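Local coordinates for TouB protein (Pseudomonas stutzeri, PDB 2INC), which is a component of toluene o-xylene monooxygenase and probably contributes to the monooxygenase activity of that complex, at residues C32-S36 and I37-V41; G70-P73 and T74-L77. One frame throughout, in Å; residues are numbered along the deposited sequence.

Interaction 1: C32-S36 and I37-V41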
# COMPACT_ATOMS: atom_id res chain seq x y z
N CYS C 32 -37.73 -5.30 45.57
CA CYS C 32 -36.36 -5.64 45.18
C CYS C 32 -36.23 -7.03 44.54
O CYS C 32 -35.66 -7.17 43.44
CB CYS C 32 -35.44 -5.52 46.39
SG CYS C 32 -35.36 -3.80 46.98
N ALA C 33 -36.77 -8.05 45.23
CA ALA C 33 -36.68 -9.43 44.78
C ALA C 33 -37.09 -9.56 43.33
O ALA C 33 -36.51 -10.35 42.60
CB ALA C 33 -37.60 -10.35 45.66
N TYR C 34 -38.08 -8.77 42.93
CA TYR C 34 -38.61 -8.80 41.58
C TYR C 34 -37.51 -8.61 40.50
O TYR C 34 -37.63 -9.08 39.37
CB TYR C 34 -39.67 -7.70 41.47
CG TYR C 34 -40.27 -7.59 40.10
CD1 TYR C 34 -41.38 -8.35 39.75
CD2 TYR C 34 -39.74 -6.74 39.15
CE1 TYR C 34 -41.93 -8.27 38.47
CE2 TYR C 34 -40.28 -6.66 37.86
CZ TYR C 34 -41.38 -7.42 37.54
OH TYR C 34 -41.94 -7.35 36.28
N HIS C 35 -36.46 -7.87 40.86
CA HIS C 35 -35.41 -7.51 39.90
C HIS C 35 -34.19 -8.41 40.02
O HIS C 35 -33.19 -8.19 39.32
CB HIS C 35 -35.01 -6.04 40.08
CG HIS C 35 -36.09 -5.08 39.69
ND1 HIS C 35 -36.50 -4.90 38.38
CD2 HIS C 35 -36.88 -4.28 40.45
CE1 HIS C 35 -37.50 -4.03 38.35
NE2 HIS C 35 -37.75 -3.64 39.59
N SER C 36 -34.26 -9.45 40.87
CA SER C 36 -33.10 -10.32 41.13
C SER C 36 -33.45 -11.80 41.21
O SER C 36 -32.83 -12.60 40.50
CB SER C 36 -32.40 -9.90 42.41
OG SER C 36 -31.99 -8.53 42.32
N ILE C 37 -34.43 -12.16 42.05
CA ILE C 37 -34.82 -13.58 42.22
C ILE C 37 -35.39 -14.09 40.89
O ILE C 37 -36.22 -13.39 40.26
CB ILE C 37 -35.84 -13.80 43.40
CG1 ILE C 37 -35.25 -13.38 44.76
CG2 ILE C 37 -36.42 -15.29 43.41
CD1 ILE C 37 -34.15 -14.28 45.32
N ASN C 38 -34.95 -15.28 40.46
CA ASN C 38 -35.38 -15.82 39.17
C ASN C 38 -34.90 -15.00 37.95
O ASN C 38 -35.36 -15.23 36.83
CB ASN C 38 -36.91 -15.97 39.11
CG ASN C 38 -37.40 -17.13 39.95
OD1 ASN C 38 -36.79 -18.23 39.91
ND2 ASN C 38 -38.44 -16.90 40.74
N ARG C 39 -33.96 -14.08 38.21
CA ARG C 39 -33.31 -13.35 37.13
C ARG C 39 -31.91 -13.86 36.72
O ARG C 39 -31.78 -14.18 35.56
CB ARG C 39 -33.51 -11.82 37.24
CG ARG C 39 -34.92 -11.37 36.77
CD ARG C 39 -35.10 -9.83 36.83
NE ARG C 39 -36.49 -9.43 36.61
CZ ARG C 39 -37.01 -9.13 35.42
NH1 ARG C 39 -36.26 -9.19 34.34
NH2 ARG C 39 -38.29 -8.79 35.31
N ARG C 40 -31.25 -13.53 37.82
CA ARG C 40 -30.10 -13.87 38.40
C ARG C 40 -29.86 -14.45 39.79
O ARG C 40 -28.78 -14.67 40.03
CB ARG C 40 -29.25 -12.71 38.30
CG ARG C 40 -29.13 -12.21 37.07
CD ARG C 40 -28.44 -10.83 37.04
NE ARG C 40 -29.35 -9.94 36.46
CZ ARG C 40 -29.96 -8.95 36.99
NH1 ARG C 40 -29.72 -8.47 38.16
NH2 ARG C 40 -30.66 -8.41 36.20
N VAL C 41 -30.78 -14.67 40.70
CA VAL C 41 -30.52 -15.33 41.97
C VAL C 41 -31.63 -16.39 42.10
O VAL C 41 -32.78 -16.14 41.69
CB VAL C 41 -30.61 -14.31 43.13
CG1 VAL C 41 -30.26 -14.99 44.44
CG2 VAL C 41 -29.67 -13.12 42.88
O HOH W 1 -32.66 -6.99 36.74
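The carbonyl of S36 is the tight centre of this local contact, where the chain leaves a helix and folds back on itself. Its O collects the N-H groups of R39 (S36 O to R39 N, 3.0 Å), R40 and V41 (S36 O to V41 N, 2.9 Å). R40 N lies in the carbonyl plane, with R39 N and V41 N out of that plane, one on each side. One step back, A33 O accepts the N-H of I37 (A33 O to I37 N, 2.8 Å) as well as that of S36, and the small A33 CB lets I37 CG1 settle at 3.9 Å.

R39 makes a side-chain bond to backbone. Its chain runs extended from CG to NE (chi2 -178°, chi3 -170°), passing CD alongside H35 O and delivering NE to Y34 O at 3.0 Å, with that oxygen almost in the guanidinium plane. An alanine in its place would remove this donor, and is likely to leave Y34 O and the acidic side chain of another protein's chain, a salt-bridge partner of R39 NH2, without their mate.

The outer side is looser within this chain and is covered by that other protein. The Y34 ring and the R39 guanidinium are inclined at 54°, and R39 NH2 comes no closer than 3.9 Å to Y34 CE2, while Y34 OH binds an acidic side chain of the other protein.

D11 takes S36 OG and, by a salt bridge, R40 NH1. The turn follows helix 25-33 where it lies on the sheet, C32 reaching strands 2-8, 14-19 and 76-82, and I37 packing on F8 and F81.

Interaction 2: G70-P73 and T74-L77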
# COMPACT_ATOMS: atom_id res chain seq x y z
N GLY C 70 -35.59 6.62 58.03
CA GLY C 70 -34.54 7.67 58.04
C GLY C 70 -33.57 7.48 56.88
O GLY C 70 -32.36 7.62 57.02
N LEU C 71 -34.12 7.16 55.71
CA LEU C 71 -33.31 6.89 54.53
C LEU C 71 -33.09 8.20 53.79
O LEU C 71 -34.00 9.05 53.70
CB LEU C 71 -34.04 5.91 53.62
CG LEU C 71 -34.43 4.53 54.18
CD1 LEU C 71 -35.16 3.74 53.07
CD2 LEU C 71 -33.25 3.74 54.79
N ARG C 72 -31.89 8.35 53.24
CA ARG C 72 -31.66 9.40 52.22
C ARG C 72 -32.16 8.90 50.89
O ARG C 72 -31.99 7.72 50.57
CB ARG C 72 -30.17 9.72 52.13
CG ARG C 72 -29.63 10.28 53.44
CD ARG C 72 -28.12 10.25 53.52
NE ARG C 72 -27.59 8.91 53.39
CZ ARG C 72 -26.33 8.57 53.70
NH1 ARG C 72 -25.47 9.48 54.16
NH2 ARG C 72 -25.94 7.32 53.53
N PRO C 73 -32.76 9.78 50.08
CA PRO C 73 -33.15 9.34 48.74
C PRO C 73 -31.98 8.62 48.07
O PRO C 73 -30.81 9.10 48.11
CB PRO C 73 -33.49 10.65 48.02
CG PRO C 73 -33.91 11.59 49.13
CD PRO C 73 -33.07 11.20 50.32
N THR C 74 -32.26 7.44 47.54
CA THR C 74 -31.28 6.77 46.72
C THR C 74 -30.31 5.98 47.64
O THR C 74 -29.37 5.36 47.15
CB THR C 74 -30.65 7.93 45.84
OG1 THR C 74 -31.20 7.90 44.50
CG2 THR C 74 -29.22 7.99 45.89
N GLU C 75 -30.57 5.98 48.94
CA GLU C 75 -29.83 5.15 49.92
C GLU C 75 -29.69 3.72 49.40
O GLU C 75 -30.64 3.15 48.80
CB GLU C 75 -30.63 5.09 51.23
CG GLU C 75 -29.91 4.45 52.36
CD GLU C 75 -29.11 5.46 53.15
OE1 GLU C 75 -29.65 6.58 53.42
OE2 GLU C 75 -27.97 5.13 53.52
N THR C 76 -28.51 3.13 49.63
CA THR C 76 -28.33 1.73 49.26
C THR C 76 -28.71 0.83 50.43
O THR C 76 -28.23 1.00 51.56
CB THR C 76 -26.86 1.44 48.77
OG1 THR C 76 -26.61 2.30 47.64
CG2 THR C 76 -26.66 -0.01 48.35
N LEU C 77 -29.48 -0.19 50.08
CA LEU C 77 -29.98 -1.19 51.04
C LEU C 77 -29.58 -2.59 50.61
O LEU C 77 -29.82 -2.98 49.45
CB LEU C 77 -31.51 -1.11 51.09
CG LEU C 77 -32.12 0.22 51.50
CD1 LEU C 77 -33.65 0.16 51.38
CD2 LEU C 77 -31.66 0.66 52.89
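The guanidinium of R72 turns its NE/NH2 edge to the two carboxylate oxygens of E75, the planes nearly parallel, 12° apart, but stepped. The grip is side-on: R72 NE reaches E75 OE1 at 3.1 Å and R72 NH2 reaches E75 OE2 at 3.0 Å, both on the syn side and some 34° out of the carboxylate plane. OE1 also takes R72 N on its anti lone pair, away from OE2 (R72 N to E75 OE1, 2.9 Å), so backbone and side chain of one arginine share that oxygen. The glutamate gets there because CG stands anti to the backbone N (chi1 -172°) and the chain then bends at chi2 back over the turn.

That turn is a type II beta turn from R72 to E75, closed by E75 N to R72 O at 2.8 Å, and it leads into strand 76-82, the central strand of a ubiquitin-like beta-grasp sheet. P73 suits its second position, where phi must be negative. T74 holds the third with a positive phi, a place more often given to glycine or asparagine.

Beside the salt bridge, L71 CD2 lies near E75 CG and meets L77 CD2 at 4.0 Å, the two leucines crossing at about a right angle; both also pack on F60, as suits apolar side chains turned to the sheet. The arginine has further charged partners: R72 NH2 salt-bridges E55, and R72 NH1 an acidic side chain of another protein's chain.

From the N terminus the chain lays down strands 2-8 and 14-19 and then helix 25-33, whose end interaction 1 turns into the loop running to strand 48-53. After strands 48-53 and 59-60, interaction 2 closes the turn that leads into strand 76-82. The two are in series, neither nested nor crossing, on opposite sides of the chain's centre, with their own centres about 20 Å apart and their nearest atoms about 6 Å apart. Strands 2-8 and 76-82 link them: interaction 1 packs side chains on both strands, while interaction 2 brings 76-82 in beside 2-8. Each also meets the chain of another protein.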